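Local structure of hemoglobin-like protein (Methylacidiphilum infernorum, 4NK2) at residues A[72-77]-A[135-140]; A[141-146]-A[188-193]; A[123-128]-A[169-174]. The protein binds heme b and, as a group II truncated hemoglobin, probably binds and carries oxygen at the heme iron. All coordinates share one frame; numbering follows the deposited sequence.

Contact 1 of 3, residues A[72-77]-A[135-140]. With HEM (protoporphyrin IX containing Fe), chain C.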
loop_
_atom_site.group_PDB
_atom_site.type_symbol
_atom_site.label_atom_id
_atom_site.label_comp_id
_atom_site.label_asym_id
_atom_site.label_seq_id
_atom_site.Cartn_x
_atom_site.Cartn_y
_atom_site.Cartn_z
ATOM N N GLU A 72 9.998 17.777 -16.698
ATOM C CA GLU A 72 10.435 17.393 -18.044
ATOM C C GLU A 72 11.049 15.991 -18.002
ATOM O O GLU A 72 10.770 15.150 -18.866
ATOM C CB GLU A 72 11.411 18.426 -18.619
ATOM C CG GLU A 72 10.745 19.766 -18.900
ATOM C CD GLU A 72 11.735 20.868 -19.190
ATOM O OE1 GLU A 72 12.938 20.569 -19.343
ATOM O OE2 GLU A 72 11.311 22.037 -19.256
ATOM N N ASN A 73 11.870 15.728 -16.985
ATOM C CA ASN A 73 12.475 14.409 -16.814
ATOM C C ASN A 73 11.397 13.339 -16.595
ATOM O O ASN A 73 11.433 12.270 -17.197
ATOM C CB ASN A 73 13.475 14.419 -15.643
ATOM C CG ASN A 73 14.730 15.250 -15.945
ATOM O OD1 ASN A 73 14.981 15.602 -17.101
ATOM N ND2 ASN A 73 15.517 15.563 -14.906
ATOM N N LEU A 74 10.442 13.632 -15.719
ATOM C CA LEU A 74 9.345 12.702 -15.459
ATOM C C LEU A 74 8.578 12.319 -16.732
ATOM O O LEU A 74 8.186 11.157 -16.889
ATOM C CB LEU A 74 8.383 13.287 -14.423
ATOM C CG LEU A 74 8.846 13.256 -12.970
ATOM C CD1 LEU A 74 7.876 14.048 -12.111
ATOM C CD2 LEU A 74 8.950 11.812 -12.471
ATOM N N MET A 75 8.379 13.262 -17.643
ATOM C CA MET A 75 7.640 12.978 -18.863
ATOM C C MET A 75 8.426 12.065 -19.798
ATOM O O MET A 75 7.853 11.396 -20.631
ATOM C CB MET A 75 7.226 14.261 -19.591
ATOM C CG MET A 75 6.248 15.178 -18.862
ATOM S SD MET A 75 4.699 14.476 -18.262
ATOM C CE MET A 75 3.941 13.911 -19.754
ATOM N N LYS A 76 9.736 12.026 -19.639
ATOM C CA LYS A 76 10.578 11.185 -20.459
ATOM C C LYS A 76 10.886 9.864 -19.792
ATOM O O LYS A 76 11.649 9.076 -20.313
ATOM C CB LYS A 76 11.892 11.900 -20.762
ATOM C CG LYS A 76 11.781 12.952 -21.820
ATOM C CD LYS A 76 12.756 14.062 -21.587
ATOM C CE LYS A 76 14.031 13.545 -20.962
ATOM N NZ LYS A 76 15.126 14.539 -21.057
ATOM N N SER A 77 10.294 9.631 -18.634
ATOM C CA SER A 77 10.619 8.459 -17.810
ATOM C C SER A 77 9.568 7.367 -17.917
ATOM O O SER A 77 8.504 7.576 -18.498
ATOM C CB SER A 77 10.718 8.865 -16.343
ATOM O OG SER A 77 9.415 8.983 -15.795
ATOM N N GLU A 135 11.379 5.389 -6.898
ATOM C CA GLU A 135 12.789 5.360 -7.302
ATOM C C GLU A 135 12.996 6.172 -8.566
ATOM O O GLU A 135 13.947 6.952 -8.667
ATOM C CB GLU A 135 13.277 3.923 -7.518
ATOM C CG GLU A 135 13.289 3.085 -6.252
ATOM C CD GLU A 135 14.079 1.796 -6.419
ATOM O OE1 GLU A 135 14.860 1.684 -7.392
ATOM O OE2 GLU A 135 13.922 0.899 -5.565
ATOM N N ILE A 136 12.100 5.991 -9.529
ATOM C CA ILE A 136 12.182 6.730 -10.791
ATOM C C ILE A 136 11.941 8.229 -10.577
ATOM O O ILE A 136 12.652 9.059 -11.135
ATOM C CB ILE A 136 11.191 6.174 -11.839
ATOM C CG1 ILE A 136 11.621 4.772 -12.303
ATOM C CG2 ILE A 136 11.085 7.122 -13.028
ATOM C CD1 ILE A 136 10.530 4.068 -13.143
ATOM N N TRP A 137 10.945 8.581 -9.767
ATOM C CA TRP A 137 10.686 9.986 -9.435
ATOM C C TRP A 137 11.942 10.615 -8.815
ATOM O O TRP A 137 12.318 11.740 -9.153
ATOM C CB TRP A 137 9.499 10.052 -8.470
ATOM C CG TRP A 137 8.988 11.427 -8.042
ATOM C CD1 TRP A 137 7.923 12.113 -8.569
ATOM C CD2 TRP A 137 9.461 12.215 -6.938
ATOM N NE1 TRP A 137 7.727 13.291 -7.880
ATOM C CE2 TRP A 137 8.659 13.377 -6.876
ATOM C CE3 TRP A 137 10.501 12.058 -6.013
ATOM C CZ2 TRP A 137 8.863 14.377 -5.923
ATOM C CZ3 TRP A 137 10.699 13.047 -5.057
ATOM C CH2 TRP A 137 9.890 14.196 -5.027
ATOM N N LEU A 138 12.599 9.881 -7.921
ATOM C CA LEU A 138 13.847 10.353 -7.306
ATOM C C LEU A 138 15.005 10.494 -8.295
ATOM O O LEU A 138 15.761 11.472 -8.238
ATOM C CB LEU A 138 14.256 9.427 -6.150
ATOM C CG LEU A 138 13.489 9.640 -4.841
ATOM C CD1 LEU A 138 13.914 8.639 -3.781
ATOM C CD2 LEU A 138 13.710 11.074 -4.317
ATOM N N ALA A 139 15.175 9.527 -9.194
ATOM C CA ALA A 139 16.289 9.613 -10.145
ATOM C C ALA A 139 16.086 10.790 -11.077
ATOM O O ALA A 139 17.051 11.438 -11.504
ATOM C CB ALA A 139 16.427 8.332 -10.936
ATOM N N CYS A 140 14.829 11.057 -11.415
ATOM C CA CYS A 140 14.510 12.235 -12.206
ATOM C C CYS A 140 14.870 13.510 -11.454
ATOM O O CYS A 140 15.216 14.519 -12.073
ATOM C CB CYS A 140 13.024 12.266 -12.565
ATOM S SG CYS A 140 12.575 11.051 -13.830
HETATM C CHA HEM C . 0.877 15.914 -7.332
HETATM C CHB HEM C . 3.329 11.972 -8.691
HETATM C CHC HEM C . 6.080 12.342 -4.680
HETATM C CHD HEM C . 4.741 17.029 -4.580
HETATM C C1A HEM C . 1.216 14.773 -8.015
HETATM C C2A HEM C . 0.469 14.141 -9.101
HETATM C C3A HEM C . 1.170 13.046 -9.464
HETATM C C4A HEM C . 2.359 12.952 -8.628
HETATM C CMA HEM C . 0.832 12.032 -10.580
HETATM C CAA HEM C . -0.877 14.650 -9.695
HETATM C CBA HEM C . -2.010 13.876 -8.990
HETATM C CGA HEM C . -3.435 14.248 -9.391
HETATM O O1A HEM C . -4.264 13.320 -9.615
HETATM O O2A HEM C . -3.784 15.457 -9.485
HETATM C C1B HEM C . 4.231 11.645 -7.690
HETATM C C2B HEM C . 4.992 10.412 -7.562
HETATM C C3B HEM C . 5.752 10.511 -6.456
HETATM C C4B HEM C . 5.512 11.809 -5.834
HETATM C CMB HEM C . 4.964 9.206 -8.523
HETATM C CAB HEM C . 6.709 9.413 -5.955
HETATM C CBB HEM C . 7.183 9.469 -4.705
HETATM C C1C HEM C . 6.007 13.674 -4.314
HETATM C C2C HEM C . 6.770 14.359 -3.279
HETATM C C3C HEM C . 6.384 15.650 -3.255
HETATM C C4C HEM C . 5.375 15.840 -4.280
HETATM C CMC HEM C . 7.817 13.698 -2.354
HETATM C CAC HEM C . 6.905 16.787 -2.346
HETATM C CBC HEM C . 8.085 16.697 -1.716
HETATM C C1D HEM C . 3.516 17.161 -5.193
HETATM C C2D HEM C . 2.609 18.293 -5.082
HETATM C C3D HEM C . 1.416 17.935 -5.955
HETATM C C4D HEM C . 1.705 16.625 -6.496
HETATM C CMD HEM C . 2.789 19.607 -4.282
HETATM C CAD HEM C . 0.147 18.787 -6.175
HETATM C CBD HEM C . -0.780 18.518 -4.985
HETATM C CGD HEM C . -2.030 19.344 -5.189
HETATM O O1D HEM C . -2.834 18.993 -6.085
HETATM O O2D HEM C . -2.210 20.358 -4.462
HETATM N NA HEM C . 2.351 14.026 -7.763
HETATM N NB HEM C . 4.585 12.457 -6.623
HETATM N NC HEM C . 5.178 14.624 -4.896
HETATM N ND HEM C . 2.947 16.212 -6.027
HETATM FE FE HEM C . 3.726 14.289 -6.252
#
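On the distal side of the heme pocket of this truncated hemoglobin, helix 131-147, the G helix of the globin fold, lays Trp-137 on the heme while its next turn packs against the C-terminal end of helix 53-75. The helices meet most closely at Cys-140. Its side chain sits against Asn-73, CB to CB 3.8 Å, and its SG turns toward the last turn of the other helix, 3.9 Å from Leu-74 CD2. Beyond that pair of CB atoms, the Asn-73 amide reaches the carbonyl of Cys-140. ND2 donates to that O at 3.0 Å, nearly straight at 167°, in the amide plane and on a lone pair, so the bond fixes which way the amide is turned. On the other flank Ser-77 closes the helix end: OG reaches back to Leu-74 O at 2.7 Å, a carbonyl that also takes Ser-77 N, and touches Ile-136 CG2 at 3.7 Å.

In group II truncated hemoglobins a tryptophan of the G helix lines the distal side, and Trp-137 does so, on the face of the heme away from the axial His-124. With CG anti to the backbone N (chi1 -177°), its indole lies over pyrroles B and C, CZ2 3.4 Å from HEM C1C. Leu-74 crosses it obliquely, its CD1 4.0 Å from Trp-137 CD1. His-70 and Tyr-141 meet the indole edge-to-face, and the backbone O of Trp-137 accepts a hydrogen bond from His-70 NE2. An alanine here would lose the flat cover over those two pyrroles and would probably loosen both the heme and the methyl packing of Leu-74.

Contact 2 of 3, residues A[141-146]-A[188-193]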
loop_
_atom_site.group_PDB
_atom_site.type_symbol
_atom_site.label_atom_id
_atom_site.label_comp_id
_atom_site.label_asym_id
_atom_site.label_seq_id
_atom_site.Cartn_x
_atom_site.Cartn_y
_atom_site.Cartn_z
ATOM N N TYR A 141 14.746 13.488 -10.130
ATOM C CA TYR A 141 15.044 14.685 -9.347
ATOM C C TYR A 141 16.550 14.866 -9.212
ATOM O O TYR A 141 17.062 15.996 -9.290
ATOM C CB TYR A 141 14.393 14.607 -7.970
ATOM C CG TYR A 141 13.568 15.820 -7.635
ATOM C CD1 TYR A 141 12.268 15.685 -7.175
ATOM C CD2 TYR A 141 14.098 17.100 -7.753
ATOM C CE1 TYR A 141 11.502 16.785 -6.848
ATOM C CE2 TYR A 141 13.333 18.213 -7.431
ATOM C CZ TYR A 141 12.034 18.042 -6.982
ATOM O OH TYR A 141 11.253 19.138 -6.657
ATOM N N LYS A 142 17.263 13.762 -9.010
ATOM C CA LYS A 142 18.733 13.806 -8.967
ATOM C C LYS A 142 19.266 14.484 -10.225
ATOM O O LYS A 142 20.097 15.409 -10.156
ATOM C CB LYS A 142 19.306 12.388 -8.843
ATOM C CG LYS A 142 20.846 12.352 -8.704
ATOM C CD LYS A 142 21.388 10.915 -8.745
ATOM C CE LYS A 142 21.312 10.327 -10.136
ATOM N NZ LYS A 142 21.957 8.979 -10.220
ATOM N N HIS A 143 18.794 14.044 -11.385
ATOM C CA HIS A 143 19.213 14.693 -12.636
ATOM C C HIS A 143 18.809 16.161 -12.740
ATOM O O HIS A 143 19.623 16.997 -13.162
ATOM C CB HIS A 143 18.742 13.901 -13.855
ATOM C CG HIS A 143 19.534 12.654 -14.077
ATOM N ND1 HIS A 143 19.154 11.431 -13.570
ATOM C CD2 HIS A 143 20.720 12.452 -14.702
ATOM C CE1 HIS A 143 20.054 10.520 -13.900
ATOM N NE2 HIS A 143 21.015 11.116 -14.587
ATOM N N ALA A 144 17.567 16.487 -12.370
ATOM C CA ALA A 144 17.150 17.895 -12.386
ATOM C C ALA A 144 18.079 18.758 -11.529
ATOM O O ALA A 144 18.485 19.847 -11.941
ATOM C CB ALA A 144 15.689 18.054 -11.930
ATOM N N LEU A 145 18.381 18.288 -10.321
ATOM C CA LEU A 145 19.213 19.040 -9.385
ATOM C C LEU A 145 20.552 19.381 -10.017
ATOM O O LEU A 145 21.035 20.511 -9.902
ATOM C CB LEU A 145 19.418 18.238 -8.093
ATOM C CG LEU A 145 18.200 18.253 -7.156
ATOM C CD1 LEU A 145 18.281 17.179 -6.063
ATOM C CD2 LEU A 145 18.046 19.631 -6.540
ATOM N N LYS A 146 21.148 18.406 -10.701
ATOM C CA LYS A 146 22.426 18.641 -11.383
ATOM C C LYS A 146 22.236 19.538 -12.610
ATOM O O LYS A 146 23.033 20.471 -12.843
ATOM C CB LYS A 146 23.075 17.310 -11.804
ATOM C CG LYS A 146 24.327 17.515 -12.660
ATOM C CD LYS A 146 25.204 16.274 -12.722
ATOM C CE LYS A 146 26.609 16.673 -13.187
ATOM N NZ LYS A 146 27.568 15.536 -13.219
ATOM N N GLN A 188 26.662 11.602 -4.027
ATOM C CA GLN A 188 27.320 12.902 -3.930
ATOM C C GLN A 188 28.341 13.138 -5.036
ATOM O O GLN A 188 28.490 14.272 -5.516
ATOM C CB GLN A 188 27.951 13.119 -2.545
ATOM C CG GLN A 188 28.975 12.072 -2.129
ATOM C CD GLN A 188 29.361 12.214 -0.668
ATOM O OE1 GLN A 188 29.126 13.258 -0.044
ATOM N NE2 GLN A 188 29.944 11.164 -0.112
ATOM N N ASP A 189 29.030 12.078 -5.451
ATOM C CA ASP A 189 30.035 12.208 -6.497
ATOM C C ASP A 189 29.392 12.629 -7.813
ATOM O O ASP A 189 29.946 13.436 -8.556
ATOM C CB ASP A 189 30.803 10.896 -6.666
ATOM C CG ASP A 189 31.717 10.600 -5.489
ATOM O OD1 ASP A 189 32.422 9.568 -5.537
ATOM O OD2 ASP A 189 31.744 11.401 -4.521
ATOM N N PHE A 190 28.206 12.096 -8.086
ATOM C CA PHE A 190 27.493 12.416 -9.310
ATOM C C PHE A 190 27.307 13.915 -9.524
ATOM O O PHE A 190 27.372 14.398 -10.659
ATOM C CB PHE A 190 26.126 11.716 -9.315
ATOM C CG PHE A 190 25.160 12.277 -10.319
ATOM C CD1 PHE A 190 25.214 11.888 -11.652
ATOM C CD2 PHE A 190 24.176 13.178 -9.921
ATOM C CE1 PHE A 190 24.307 12.402 -12.588
ATOM C CE2 PHE A 190 23.275 13.706 -10.839
ATOM C CZ PHE A 190 23.334 13.305 -12.181
ATOM N N PHE A 191 27.069 14.659 -8.448
ATOM C CA PHE A 191 26.746 16.083 -8.593
ATOM C C PHE A 191 27.961 16.922 -8.927
ATOM O O PHE A 191 27.839 18.064 -9.367
ATOM C CB PHE A 191 26.100 16.627 -7.322
ATOM C CG PHE A 191 24.726 16.097 -7.082
ATOM C CD1 PHE A 191 23.693 16.409 -7.953
ATOM C CD2 PHE A 191 24.468 15.278 -5.997
ATOM C CE1 PHE A 191 22.420 15.923 -7.739
ATOM C CE2 PHE A 191 23.199 14.788 -5.777
ATOM C CZ PHE A 191 22.175 15.112 -6.651
ATOM N N VAL A 192 29.131 16.341 -8.717
ATOM C CA VAL A 192 30.370 17.093 -8.770
ATOM C C VAL A 192 31.224 16.515 -9.900
ATOM O O VAL A 192 32.367 16.919 -10.129
ATOM C CB VAL A 192 31.011 17.086 -7.369
ATOM C CG1 VAL A 192 32.309 16.346 -7.353
ATOM C CG2 VAL A 192 31.130 18.500 -6.843
ATOM N N SER A 193 30.608 15.585 -10.608
ATOM C CA SER A 193 31.019 15.130 -11.917
ATOM C C SER A 193 31.203 13.636 -11.958
ATOM O O SER A 193 30.371 12.944 -12.505
ATOM C CB SER A 193 32.273 15.835 -12.402
ATOM O OG SER A 193 32.219 16.040 -13.795
ATOM O OXT SER A 193 32.173 13.106 -11.401
#
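The C-terminal helix 184-192, weakly bonded in its last turn or so, comes to rest on the second half of helix 131-147, the G helix of the globin fold, its short segment running at 35° to that of its partner. Phe-190 has the largest share of the buried surface. Its CG is anti to the backbone N, which sends the ring out between two lysines one helical turn apart, and each lysine covers one face, its ammonium in a cation-pi contact with the ring. On one side Lys-142 bends at chi3 so that CE sits over the ring centre, with NZ 4.6 Å from the centroid of Phe-190. On the opposite side the extended chain of Lys-146 crosses obliquely, CD 3.6 Å from Phe-190 CZ and lying toward the rim. The leading edge of the same ring points at the face of His-143 in a T-shaped pair with the planes at 73°; His-143 ND1 is hydrogen-bonded to Ala-139 O.

Phe-191 sets its ring beside that of Phe-190, against Lys-142, Leu-145 and Lys-146. CE1 comes edge-on to Lys-142 O at 3.4 Å, near the ring plane, and lies 3.8 Å from Leu-145 CB. Phe-190 presents CD2 over a face of Phe-191, so the two neighbouring rings brace each other, and Leu-155 of helix 155-165 also touches Phe-191. Lys-146 serves both phenylalanines: CB touches the Phe-191 edge at CD1, 4.0 Å away, while its ammonium reaches past the Phe-190 ring to the backbone, where NZ donates to Phe-190 O at 2.8 Å, almost exactly along the C=O axis.

Contact 3 of 3, residues A[123-128]-A[169-174]. With HEM (protoporphyrin IX containing Fe), chain C.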
loop_
_atom_site.group_PDB
_atom_site.type_symbol
_atom_site.label_atom_id
_atom_site.label_comp_id
_atom_site.label_asym_id
_atom_site.label_seq_id
_atom_site.Cartn_x
_atom_site.Cartn_y
_atom_site.Cartn_z
ATOM N N ARG A 123 -3.178 13.526 -0.478
ATOM C CA ARG A 123 -3.365 14.068 -1.824
ATOM C C ARG A 123 -2.857 13.075 -2.875
ATOM O O ARG A 123 -3.433 12.981 -3.967
ATOM C CB ARG A 123 -2.682 15.440 -1.980
ATOM C CG ARG A 123 -3.350 16.575 -1.190
ATOM C CD ARG A 123 -2.635 17.925 -1.404
ATOM N NE ARG A 123 -3.136 18.990 -0.522
ATOM C CZ ARG A 123 -4.072 19.876 -0.864
ATOM N NH1 ARG A 123 -4.628 19.819 -2.070
ATOM N NH2 ARG A 123 -4.454 20.826 -0.006
ATOM N N HIS A 124 -1.825 12.310 -2.555
ATOM C CA HIS A 124 -1.261 11.373 -3.518
ATOM C C HIS A 124 -2.017 10.042 -3.652
ATOM O O HIS A 124 -1.706 9.268 -4.527
ATOM C CB HIS A 124 0.238 11.139 -3.273
ATOM C CG HIS A 124 1.122 12.221 -3.819
ATOM N ND1 HIS A 124 1.344 13.401 -3.156
ATOM C CD2 HIS A 124 1.838 12.297 -4.963
ATOM C CE1 HIS A 124 2.154 14.158 -3.867
ATOM N NE2 HIS A 124 2.473 13.510 -4.968
ATOM N N PHE A 125 -3.009 9.785 -2.804
ATOM C CA PHE A 125 -3.844 8.592 -2.967
ATOM C C PHE A 125 -4.491 8.582 -4.361
ATOM O O PHE A 125 -4.866 7.527 -4.859
ATOM C CB PHE A 125 -4.933 8.504 -1.886
ATOM C CG PHE A 125 -4.422 8.119 -0.512
ATOM C CD1 PHE A 125 -3.363 7.230 -0.362
ATOM C CD2 PHE A 125 -5.024 8.645 0.631
ATOM C CE1 PHE A 125 -2.898 6.882 0.912
ATOM C CE2 PHE A 125 -4.565 8.300 1.912
ATOM C CZ PHE A 125 -3.507 7.422 2.050
ATOM N N SER A 126 -4.606 9.755 -4.984
ATOM C CA SER A 126 -5.223 9.892 -6.311
ATOM C C SER A 126 -4.373 9.312 -7.449
ATOM O O SER A 126 -4.759 9.386 -8.619
ATOM C CB SER A 126 -5.496 11.373 -6.604
ATOM O OG SER A 126 -6.290 11.962 -5.588
ATOM N N VAL A 127 -3.220 8.760 -7.119
ATOM C CA VAL A 127 -2.348 8.178 -8.122
ATOM C C VAL A 127 -1.639 6.970 -7.550
ATOM O O VAL A 127 -1.221 6.977 -6.417
ATOM C CB VAL A 127 -1.349 9.210 -8.680
ATOM C CG1 VAL A 127 -0.638 9.911 -7.586
ATOM C CG2 VAL A 127 -0.372 8.567 -9.611
ATOM N N THR A 128 -1.527 5.916 -8.333
ATOM C CA THR A 128 -0.960 4.671 -7.818
ATOM C C THR A 128 0.560 4.799 -7.809
ATOM O O THR A 128 1.184 4.973 -8.853
ATOM C CB THR A 128 -1.393 3.468 -8.674
ATOM O OG1 THR A 128 -2.810 3.527 -8.857
ATOM C CG2 THR A 128 -1.042 2.156 -7.993
ATOM N N MET A 169 4.729 8.793 0.249
ATOM C CA MET A 169 3.768 8.868 -0.859
ATOM C C MET A 169 3.422 7.475 -1.393
ATOM O O MET A 169 2.435 7.307 -2.118
ATOM C CB MET A 169 4.326 9.725 -1.985
ATOM C CG MET A 169 4.812 11.102 -1.513
ATOM S SD MET A 169 3.520 11.941 -0.571
ATOM C CE MET A 169 4.642 12.746 0.564
ATOM N N ILE A 170 4.242 6.479 -1.051
ATOM C CA ILE A 170 4.064 5.138 -1.620
ATOM C C ILE A 170 2.751 4.552 -1.106
ATOM O O ILE A 170 2.546 4.433 0.112
ATOM C CB ILE A 170 5.207 4.171 -1.236
ATOM C CG1 ILE A 170 6.534 4.620 -1.867
ATOM C CG2 ILE A 170 4.856 2.748 -1.685
ATOM C CD1 ILE A 170 7.732 3.786 -1.420
ATOM N N ASN A 171 1.865 4.192 -2.023
ATOM C CA ASN A 171 0.558 3.666 -1.626
ATOM C C ASN A 171 0.217 2.318 -2.259
ATOM O O ASN A 171 -0.848 1.734 -1.985
ATOM C CB ASN A 171 -0.538 4.695 -1.907
ATOM C CG ASN A 171 -0.586 5.112 -3.359
ATOM O OD1 ASN A 171 -0.419 4.277 -4.259
ATOM N ND2 ASN A 171 -0.812 6.407 -3.605
ATOM N N ARG A 172 1.128 1.815 -3.090
ATOM C CA ARG A 172 0.989 0.474 -3.665
ATOM C C ARG A 172 2.231 -0.330 -3.317
ATOM O O ARG A 172 3.355 0.032 -3.706
ATOM C CB ARG A 172 0.822 0.554 -5.178
ATOM C CG ARG A 172 0.741 -0.819 -5.882
ATOM C CD ARG A 172 -0.525 -1.590 -5.485
ATOM N NE ARG A 172 -0.963 -2.551 -6.502
ATOM C CZ ARG A 172 -0.649 -3.845 -6.502
ATOM N NH1 ARG A 172 0.114 -4.354 -5.536
ATOM N NH2 ARG A 172 -1.114 -4.630 -7.466
ATOM N N ARG A 173 2.050 -1.406 -2.560
ATOM C CA ARG A 173 3.192 -2.243 -2.182
ATOM C C ARG A 173 3.265 -3.452 -3.113
ATOM O O ARG A 173 2.228 -4.002 -3.502
ATOM C CB ARG A 173 3.085 -2.663 -0.717
ATOM C CG ARG A 173 3.377 -1.532 0.243
ATOM C CD ARG A 173 4.890 -1.248 0.242
ATOM N NE ARG A 173 5.586 -2.092 1.213
ATOM C CZ ARG A 173 6.857 -2.470 1.112
ATOM N NH1 ARG A 173 7.588 -2.109 0.059
ATOM N NH2 ARG A 173 7.395 -3.224 2.060
ATOM N N THR A 174 4.482 -3.838 -3.498
ATOM C CA THR A 174 4.663 -4.915 -4.476
ATOM C C THR A 174 5.765 -5.862 -4.042
ATOM O O THR A 174 6.107 -6.791 -4.784
ATOM C CB THR A 174 5.042 -4.382 -5.877
ATOM O OG1 THR A 174 6.340 -3.766 -5.815
ATOM C CG2 THR A 174 4.011 -3.381 -6.378
HETATM C CHA HEM C . 0.877 15.914 -7.332
HETATM C CHB HEM C . 3.329 11.972 -8.691
HETATM C CHC HEM C . 6.080 12.342 -4.680
HETATM C CHD HEM C . 4.741 17.029 -4.580
HETATM C C1A HEM C . 1.216 14.773 -8.015
HETATM C C2A HEM C . 0.469 14.141 -9.101
HETATM C C3A HEM C . 1.170 13.046 -9.464
HETATM C C4A HEM C . 2.359 12.952 -8.628
HETATM C CMA HEM C . 0.832 12.032 -10.580
HETATM C CAA HEM C . -0.877 14.650 -9.695
HETATM C CBA HEM C . -2.010 13.876 -8.990
HETATM C CGA HEM C . -3.435 14.248 -9.391
HETATM O O1A HEM C . -4.264 13.320 -9.615
HETATM O O2A HEM C . -3.784 15.457 -9.485
HETATM C C1B HEM C . 4.231 11.645 -7.690
HETATM C C2B HEM C . 4.992 10.412 -7.562
HETATM C C3B HEM C . 5.752 10.511 -6.456
HETATM C C4B HEM C . 5.512 11.809 -5.834
HETATM C CMB HEM C . 4.964 9.206 -8.523
HETATM C CAB HEM C . 6.709 9.413 -5.955
HETATM C CBB HEM C . 7.183 9.469 -4.705
HETATM C C1C HEM C . 6.007 13.674 -4.314
HETATM C C2C HEM C . 6.770 14.359 -3.279
HETATM C C3C HEM C . 6.384 15.650 -3.255
HETATM C C4C HEM C . 5.375 15.840 -4.280
HETATM C CMC HEM C . 7.817 13.698 -2.354
HETATM C CAC HEM C . 6.905 16.787 -2.346
HETATM C CBC HEM C . 8.085 16.697 -1.716
HETATM C C1D HEM C . 3.516 17.161 -5.193
HETATM C C2D HEM C . 2.609 18.293 -5.082
HETATM C C3D HEM C . 1.416 17.935 -5.955
HETATM C C4D HEM C . 1.705 16.625 -6.496
HETATM C CMD HEM C . 2.789 19.607 -4.282
HETATM C CAD HEM C . 0.147 18.787 -6.175
HETATM C CBD HEM C . -0.780 18.518 -4.985
HETATM C CGD HEM C . -2.030 19.344 -5.189
HETATM O O1D HEM C . -2.834 18.993 -6.085
HETATM O O2D HEM C . -2.210 20.358 -4.462
HETATM N NA HEM C . 2.351 14.026 -7.763
HETATM N NB HEM C . 4.585 12.457 -6.623
HETATM N NC HEM C . 5.178 14.624 -4.896
HETATM N ND HEM C . 2.947 16.212 -6.027
HETATM FE FE HEM C . 3.726 14.289 -6.252
#
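Asn-171 ND2 is gripped by one clear hydrogen bond, to Val-127 O at 2.9 Å, with His-124 O close by at 3.1 Å. The bond is straight (165°), runs nearly along the C=O axis and stays in the amide plane. At the other end of the amide OD1 accepts from Ile-129 N, so the group is held at both ends and cannot easily flip. Asn-171 CG takes the crowded position between backbone N and carbonyl carbon (chi1 57°), which drives the amide into the type I turn from His-124 to Val-127, the turn that leads off the proximal F helix of the globin fold. Phe-125 flanks it, the ring edge at CD1 near Asn-171 CB.

The turn sets up the proximal side of the heme. His-124 NE2 binds HEM FE at 2.0 Å, and Met-169, bent at chi2 and chi3, lays CG over one face of the imidazole while the same carbon lies 3.6 Å from HEM CHC. The sulfur slants across the ring, SD 3.7 Å from His-124 ND1. Val-127 packs on the heme edge, CG2 3.8 Å from HEM CMA. Farther out, Thr-128 CG2 lies alongside Arg-172 CB at 3.7 Å, and the guanidinium of Arg-172 leaves for the second subunit, where NH2 meets Phe-125 O and Thr-128 OG1 of that other chain.

His-124 ND1 is hydrogen-bonded to Met-120 O; since a carbonyl can only accept, the ring must carry its proton there, which keeps the NE2 lone pair for iron and would probably make the imidazole a stronger electron donor to the heme.

From the N terminus, helix 53-75 supplies the first side of contact 1. Segment 123-128 then opens contact 3 before helix 131-147 comes round at 135-140 to close contact 1 over 57 intervening residues, so contacts 1 and 3 cross. Contact 2 opens directly afterwards, at 141-146 on the same helix, in series with contact 1 and touching it where Asn-73 meets His-143 and Ala-144. Segment 169-174 closes contact 3 before the C-terminal helix closes contact 2, a second crossing. Contacts 1 and 3 hold the distal and proximal sides of one heme; contact 2 lies about 26 Å from contact 3, centre to centre, and ties the chain end to helix 131-147.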